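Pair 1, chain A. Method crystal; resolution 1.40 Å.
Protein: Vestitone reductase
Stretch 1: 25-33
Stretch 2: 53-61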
# COMPACT_ATOMS: atom_id res chain seq x y z
N GLY A 25 9.90 -7.62 16.82
CA GLY A 25 9.81 -8.88 17.55
C GLY A 25 8.98 -10.01 16.98
O GLY A 25 8.80 -11.03 17.65
N TYR A 26 8.47 -9.86 15.77
CA TYR A 26 7.67 -10.92 15.16
C TYR A 26 8.52 -11.84 14.29
O TYR A 26 9.62 -11.48 13.88
CB TYR A 26 6.56 -10.35 14.27
CG TYR A 26 5.44 -9.65 14.99
CD1 TYR A 26 5.55 -8.31 15.38
CD2 TYR A 26 4.24 -10.32 15.26
CE1 TYR A 26 4.49 -7.66 16.01
CE2 TYR A 26 3.18 -9.67 15.89
CZ TYR A 26 3.31 -8.35 16.26
OH TYR A 26 2.25 -7.72 16.87
N SER A 27 7.99 -13.03 14.02
CA SER A 27 8.65 -13.96 13.12
C SER A 27 7.82 -13.79 11.84
O SER A 27 6.66 -13.36 11.90
CB SER A 27 8.58 -15.40 13.65
OG SER A 27 7.27 -15.79 13.99
N VAL A 28 8.40 -14.12 10.69
CA VAL A 28 7.69 -13.92 9.43
C VAL A 28 7.74 -15.05 8.41
O VAL A 28 8.80 -15.62 8.16
CB VAL A 28 8.23 -12.64 8.73
CG1 VAL A 28 7.49 -12.40 7.43
CG2 VAL A 28 8.09 -11.45 9.66
N ASN A 29 6.58 -15.35 7.84
CA ASN A 29 6.46 -16.34 6.77
C ASN A 29 6.12 -15.46 5.58
O ASN A 29 5.34 -14.52 5.71
CB ASN A 29 5.28 -17.29 7.02
CG ASN A 29 5.60 -18.39 8.02
OD1 ASN A 29 4.71 -19.16 8.40
ND2 ASN A 29 6.85 -18.47 8.44
N THR A 30 6.70 -15.74 4.42
CA THR A 30 6.39 -14.92 3.26
C THR A 30 6.33 -15.71 1.96
O THR A 30 6.98 -16.75 1.81
CB THR A 30 7.42 -13.76 3.10
OG1 THR A 30 6.97 -12.84 2.10
CG2 THR A 30 8.79 -14.31 2.69
N THR A 31 5.50 -15.22 1.05
CA THR A 31 5.34 -15.80 -0.27
C THR A 31 5.72 -14.64 -1.19
O THR A 31 5.42 -13.48 -0.89
CB THR A 31 3.89 -16.27 -0.54
OG1 THR A 31 2.98 -15.17 -0.42
CG2 THR A 31 3.50 -17.35 0.45
N ILE A 32 6.39 -14.94 -2.30
CA ILE A 32 6.83 -13.90 -3.21
C ILE A 32 6.48 -14.16 -4.67
O ILE A 32 6.16 -15.28 -5.06
CB ILE A 32 8.35 -13.69 -3.10
CG1 ILE A 32 9.09 -14.94 -3.58
CG2 ILE A 32 8.74 -13.39 -1.66
CD1 ILE A 32 10.60 -14.83 -3.54
N ARG A 33 6.55 -13.10 -5.47
CA ARG A 33 6.26 -13.18 -6.90
C ARG A 33 7.54 -13.46 -7.67
O ARG A 33 8.52 -12.72 -7.57
CB ARG A 33 5.65 -11.86 -7.39
CG ARG A 33 5.34 -11.83 -8.88
CD ARG A 33 4.83 -10.46 -9.31
NE ARG A 33 5.85 -9.43 -9.14
CZ ARG A 33 6.99 -9.39 -9.82
NH1 ARG A 33 7.28 -10.33 -10.71
NH2 ARG A 33 7.86 -8.40 -9.60
N GLU A 53 16.96 -16.03 11.38
CA GLU A 53 16.36 -16.91 12.38
C GLU A 53 14.84 -16.84 12.45
O GLU A 53 14.21 -17.75 13.00
CB GLU A 53 16.94 -16.60 13.77
CG GLU A 53 18.45 -16.62 13.84
CD GLU A 53 19.06 -15.24 13.66
OE1 GLU A 53 18.59 -14.48 12.79
OE2 GLU A 53 20.02 -14.92 14.40
N LYS A 54 14.25 -15.79 11.90
CA LYS A 54 12.80 -15.64 11.97
C LYS A 54 12.05 -15.46 10.65
O LYS A 54 10.83 -15.32 10.65
CB LYS A 54 12.45 -14.48 12.90
CG LYS A 54 12.99 -14.63 14.31
CD LYS A 54 12.73 -13.37 15.11
CE LYS A 54 13.42 -13.42 16.46
NZ LYS A 54 13.25 -12.13 17.19
N LEU A 55 12.77 -15.45 9.53
CA LEU A 55 12.12 -15.29 8.23
C LEU A 55 12.12 -16.60 7.45
O LEU A 55 13.16 -17.22 7.27
CB LEU A 55 12.83 -14.21 7.40
CG LEU A 55 12.28 -14.00 5.98
CD1 LEU A 55 10.82 -13.55 6.05
CD2 LEU A 55 13.12 -12.96 5.26
N HIS A 56 10.94 -17.01 7.00
CA HIS A 56 10.79 -18.26 6.26
C HIS A 56 10.03 -18.04 4.96
O HIS A 56 9.04 -17.31 4.93
CB HIS A 56 10.05 -19.28 7.12
CG HIS A 56 10.64 -19.46 8.48
ND1 HIS A 56 11.85 -20.10 8.69
CD2 HIS A 56 10.22 -19.06 9.70
CE1 HIS A 56 12.14 -20.09 9.97
NE2 HIS A 56 11.17 -19.46 10.61
N PHE A 57 10.49 -18.68 3.88
CA PHE A 57 9.85 -18.56 2.58
C PHE A 57 9.01 -19.77 2.22
O PHE A 57 9.34 -20.91 2.57
CB PHE A 57 10.91 -18.34 1.49
CG PHE A 57 11.66 -17.05 1.62
CD1 PHE A 57 12.68 -16.91 2.56
CD2 PHE A 57 11.35 -15.96 0.81
CE1 PHE A 57 13.37 -15.71 2.69
CE2 PHE A 57 12.04 -14.76 0.93
CZ PHE A 57 13.05 -14.63 1.87
N PHE A 58 7.92 -19.52 1.50
CA PHE A 58 6.99 -20.58 1.09
C PHE A 58 6.53 -20.40 -0.35
O PHE A 58 6.29 -19.28 -0.81
CB PHE A 58 5.75 -20.56 1.98
CG PHE A 58 6.02 -20.92 3.41
CD1 PHE A 58 5.87 -22.23 3.85
CD2 PHE A 58 6.45 -19.95 4.31
CE1 PHE A 58 6.13 -22.57 5.17
CE2 PHE A 58 6.72 -20.29 5.64
CZ PHE A 58 6.56 -21.60 6.06
N ASN A 59 6.43 -21.51 -1.08
CA ASN A 59 5.93 -21.46 -2.45
C ASN A 59 4.42 -21.40 -2.33
O ASN A 59 3.84 -21.98 -1.41
CB ASN A 59 6.33 -22.71 -3.23
CG ASN A 59 7.77 -22.70 -3.67
OD1 ASN A 59 8.23 -21.74 -4.29
ND2 ASN A 59 8.49 -23.77 -3.36
N ALA A 60 3.78 -20.71 -3.26
CA ALA A 60 2.33 -20.60 -3.27
C ALA A 60 1.87 -19.96 -4.56
O ALA A 60 2.66 -19.33 -5.27
CB ALA A 60 1.85 -19.77 -2.07
N ASP A 61 0.59 -20.13 -4.88
CA ASP A 61 0.00 -19.51 -6.06
C ASP A 61 -1.22 -18.79 -5.53
O ASP A 61 -2.07 -19.39 -4.87
CB ASP A 61 -0.42 -20.55 -7.10
CG ASP A 61 -0.96 -19.89 -8.36
OD1 ASP A 61 -0.16 -19.49 -9.23
OD2 ASP A 61 -2.20 -19.75 -8.48
O HOH W 1 11.78 -10.41 15.35
O HOH W 2 7.02 -17.71 -2.84
O HOH W 3 3.20 -16.49 -4.48

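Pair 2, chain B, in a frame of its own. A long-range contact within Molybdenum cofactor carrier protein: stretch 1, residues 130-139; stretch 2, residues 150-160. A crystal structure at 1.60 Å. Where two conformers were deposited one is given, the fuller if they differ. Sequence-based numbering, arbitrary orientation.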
# COMPACT_ATOMS: atom_id res chain seq x y z
N ALA B 130 -14.82 -5.97 3.49
CA ALA B 130 -14.18 -6.99 4.33
C ALA B 130 -15.17 -7.75 5.21
O ALA B 130 -14.73 -8.59 6.03
CB ALA B 130 -13.14 -6.35 5.19
N LYS B 131 -16.46 -7.41 5.13
CA LYS B 131 -17.52 -7.99 5.96
C LYS B 131 -17.32 -7.73 7.46
O LYS B 131 -17.59 -8.55 8.33
CB LYS B 131 -17.73 -9.48 5.65
CG LYS B 131 -17.81 -9.80 4.17
CD LYS B 131 -19.00 -9.23 3.51
CE LYS B 131 -18.94 -9.59 1.99
NZ LYS B 131 -20.18 -9.14 1.26
N LYS B 132 -16.91 -6.51 7.77
CA LYS B 132 -16.75 -6.08 9.13
C LYS B 132 -17.93 -5.15 9.42
O LYS B 132 -18.38 -4.35 8.53
CB LYS B 132 -15.42 -5.32 9.31
CG LYS B 132 -14.16 -6.24 9.30
CD LYS B 132 -13.13 -5.71 10.35
CE LYS B 132 -12.14 -6.71 10.77
NZ LYS B 132 -12.69 -7.55 11.83
N PRO B 133 -18.44 -5.20 10.65
CA PRO B 133 -19.52 -4.31 11.02
C PRO B 133 -19.12 -2.86 11.24
O PRO B 133 -18.01 -2.59 11.68
CB PRO B 133 -20.02 -4.85 12.34
CG PRO B 133 -18.83 -5.50 12.89
CD PRO B 133 -17.96 -5.95 11.80
N VAL B 134 -20.01 -2.00 10.87
CA VAL B 134 -19.77 -0.58 11.01
C VAL B 134 -20.92 0.13 11.78
O VAL B 134 -22.11 -0.12 11.56
CB VAL B 134 -19.57 0.09 9.61
CG1 VAL B 134 -19.33 1.60 9.76
CG2 VAL B 134 -18.40 -0.50 8.83
N VAL B 135 -20.53 1.01 12.68
CA VAL B 135 -21.45 1.87 13.40
C VAL B 135 -21.40 3.34 12.95
O VAL B 135 -20.31 3.90 12.90
CB VAL B 135 -21.23 1.78 14.93
CG1 VAL B 135 -22.23 2.63 15.67
CG2 VAL B 135 -21.37 0.37 15.44
N LEU B 136 -22.53 3.87 12.46
CA LEU B 136 -22.59 5.21 11.94
C LEU B 136 -23.22 6.12 12.96
O LEU B 136 -24.41 6.00 13.25
CB LEU B 136 -23.41 5.22 10.65
CG LEU B 136 -22.92 4.34 9.50
CD1 LEU B 136 -23.87 4.51 8.27
CD2 LEU B 136 -21.49 4.63 9.13
N LEU B 137 -22.44 7.09 13.44
CA LEU B 137 -22.86 8.05 14.48
C LEU B 137 -22.71 9.46 13.91
O LEU B 137 -21.65 9.85 13.45
CB LEU B 137 -22.04 7.90 15.76
CG LEU B 137 -22.29 8.94 16.88
CD1 LEU B 137 -23.71 8.79 17.35
CD2 LEU B 137 -21.26 8.71 18.04
N GLY B 138 -23.80 10.19 13.93
CA GLY B 138 -23.79 11.60 13.48
C GLY B 138 -23.55 11.79 12.01
O GLY B 138 -23.01 12.82 11.58
N THR B 139 -23.92 10.78 11.21
CA THR B 139 -23.85 10.86 9.74
C THR B 139 -25.25 11.31 9.23
O THR B 139 -26.24 11.12 9.87
CB THR B 139 -23.33 9.53 9.08
OG1 THR B 139 -24.30 8.47 9.12
CG2 THR B 139 -22.04 9.04 9.77
N LEU B 150 -25.79 -0.88 0.93
CA LEU B 150 -24.61 -1.73 0.61
C LEU B 150 -24.61 -3.03 1.35
O LEU B 150 -24.25 -4.07 0.79
CB LEU B 150 -23.26 -1.04 0.87
CG LEU B 150 -22.90 0.15 -0.00
CD1 LEU B 150 -21.53 0.62 0.32
CD2 LEU B 150 -23.01 -0.16 -1.51
N ASP B 151 -24.96 -2.99 2.63
CA ASP B 151 -25.06 -4.20 3.43
C ASP B 151 -25.85 -3.95 4.69
O ASP B 151 -25.34 -3.42 5.68
CB ASP B 151 -23.65 -4.76 3.76
CG ASP B 151 -23.70 -6.17 4.30
OD1 ASP B 151 -24.60 -6.47 5.11
OD2 ASP B 151 -22.80 -6.97 3.96
N ALA B 152 -27.13 -4.32 4.66
CA ALA B 152 -28.02 -3.98 5.76
C ALA B 152 -27.59 -4.70 7.03
O ALA B 152 -27.79 -4.17 8.11
CB ALA B 152 -29.49 -4.31 5.42
N GLY B 153 -26.98 -5.87 6.90
CA GLY B 153 -26.66 -6.68 8.05
C GLY B 153 -25.47 -6.20 8.84
O GLY B 153 -25.28 -6.61 9.96
N LEU B 154 -24.63 -5.39 8.23
CA LEU B 154 -23.38 -4.95 8.88
C LEU B 154 -23.39 -3.49 9.29
O LEU B 154 -22.47 -3.09 9.93
CB LEU B 154 -22.19 -5.16 7.90
CG LEU B 154 -21.77 -6.65 7.64
CD1 LEU B 154 -20.67 -6.78 6.63
CD2 LEU B 154 -21.37 -7.23 8.88
N VAL B 155 -24.43 -2.72 8.91
CA VAL B 155 -24.47 -1.27 9.17
C VAL B 155 -25.42 -0.99 10.31
O VAL B 155 -26.56 -1.38 10.29
CB VAL B 155 -24.87 -0.53 7.90
CG1 VAL B 155 -25.03 0.95 8.13
CG2 VAL B 155 -23.80 -0.66 6.88
N HIS B 156 -24.91 -0.35 11.35
CA HIS B 156 -25.64 -0.06 12.55
C HIS B 156 -25.68 1.47 12.67
O HIS B 156 -24.67 2.15 12.76
CB HIS B 156 -25.03 -0.68 13.79
CG HIS B 156 -24.93 -2.16 13.72
ND1 HIS B 156 -23.92 -2.82 13.03
CD2 HIS B 156 -25.70 -3.12 14.27
CE1 HIS B 156 -24.12 -4.13 13.14
NE2 HIS B 156 -25.20 -4.33 13.86
N VAL B 157 -26.86 2.01 12.62
CA VAL B 157 -27.02 3.44 12.76
C VAL B 157 -27.26 3.75 14.24
O VAL B 157 -28.21 3.24 14.86
CB VAL B 157 -28.16 3.94 11.82
CG1 VAL B 157 -28.44 5.34 12.06
CG2 VAL B 157 -27.78 3.75 10.40
N ALA B 158 -26.48 4.66 14.81
CA ALA B 158 -26.56 4.99 16.24
C ALA B 158 -27.03 6.41 16.38
O ALA B 158 -26.57 7.30 15.69
CB ALA B 158 -25.26 4.82 16.90
N ALA B 159 -27.97 6.60 17.29
CA ALA B 159 -28.53 7.91 17.52
C ALA B 159 -27.69 8.80 18.44
O ALA B 159 -27.83 10.03 18.43
CB ALA B 159 -29.93 7.78 18.08
N ASP B 160 -26.89 8.18 19.30
CA ASP B 160 -25.99 8.87 20.21
C ASP B 160 -24.86 7.95 20.65
O ASP B 160 -24.80 6.78 20.23
CB ASP B 160 -26.77 9.38 21.45
CG ASP B 160 -27.58 8.26 22.14
OD1 ASP B 160 -28.56 8.62 22.89
OD2 ASP B 160 -27.30 7.04 22.04
O HOH W 4 -20.61 -6.21 2.35
O HOH W 5 -26.49 9.86 14.85

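Both pairs consist of two neighbouring parallel β-strands, and 14 central residues superpose with an RMSD of 0.7 Å over N, CA and C. The strand axes approach to 4.7 Å in pair 1 and 4.6 Å in pair 2, with crossing angles of -22° and -26°. The register is the same: Val A28, Asn A29 and Thr A30 lie beside Leu A55, His A56 and Phe A57, just as Val B134, Val B135 and Leu B136 lie beside Val B155, His B156 and Val B157.

The hydrogen-bond ladder is the same rung for rung. In pair 1, Val A28 N donates to Lys A54 O (2.7 Å), His A56 N to Val A28 O (2.8 Å), Thr A30 N to His A56 O (2.9 Å) and Phe A58 N to Thr A30 O (2.9 Å). The counterparts in pair 2 are Val B134 N to Leu B154 O (2.9 Å), His B156 N to Val B134 O (2.8 Å), Leu B136 N to His B156 O (2.8 Å) and Ala B158 N to Leu B136 O (2.9 Å). As is usual for parallel strands, alternate residues of the first strand bond through both N and O to two residues that flank their bridge partner, while the N and O of the intervening residues point away from the second strand; side chains alternate between the faces independently of this.

On the face carrying Val A28, Leu A55, Thr A30 and Phe A57, the matched valines Val A28 and Val B134 overlap closely, both with chi1 t, but the apolar contacts run differently. In pair 1 the pairing is direct, Val A28 CG1 to Leu A55 CD1 at 3.8 Å, while Thr A30 places CG2 over a face of the Phe A57 ring, 4.0 Å from its centroid. In pair 2 the longer Leu B136 stands at the position of the threonine and reaches diagonally, its CD1 lying 3.7 Å from Val B155 CG1; no aromatic ring occupies the position of Phe A57, which is taken by Val B157.

The other face has a histidine at the same position in both pairs, in rotamer m each time, although the chi2 angles of -71° and 79° differ. Beside it, Val B135 matches Asn A29, and its CG1 packs on Ala B158 CB at 3.9 Å. Where pair 2 has this small alanine, pair 1 has Phe A58, whose ring leans back along the first strand toward Asn A29. At the next matched position, Thr A31 CG2 lies 3.9 Å from Ala A60 CB, and the longer Leu B137 places CD1 3.6 Å from Asp B160 C and 3.6 Å from Ala B158 O.

Just before the second strand, Lys A54 and Leu B154 share chi1 m and chi2 t. Lys A54 NZ reaches Tyr A26 O through water 1 (2.9 and 2.8 Å), whereas Leu B154 CD1 packs directly against Lys B131 CA at 3.4 Å. Beyond the ladder, water links the strands again: water 2 joins Ile A32 N to Phe A58 O (2.9 and 2.7 Å), and water 5 joins the matched Gly B138 N to Ala B158 O (2.9 and 2.7 Å).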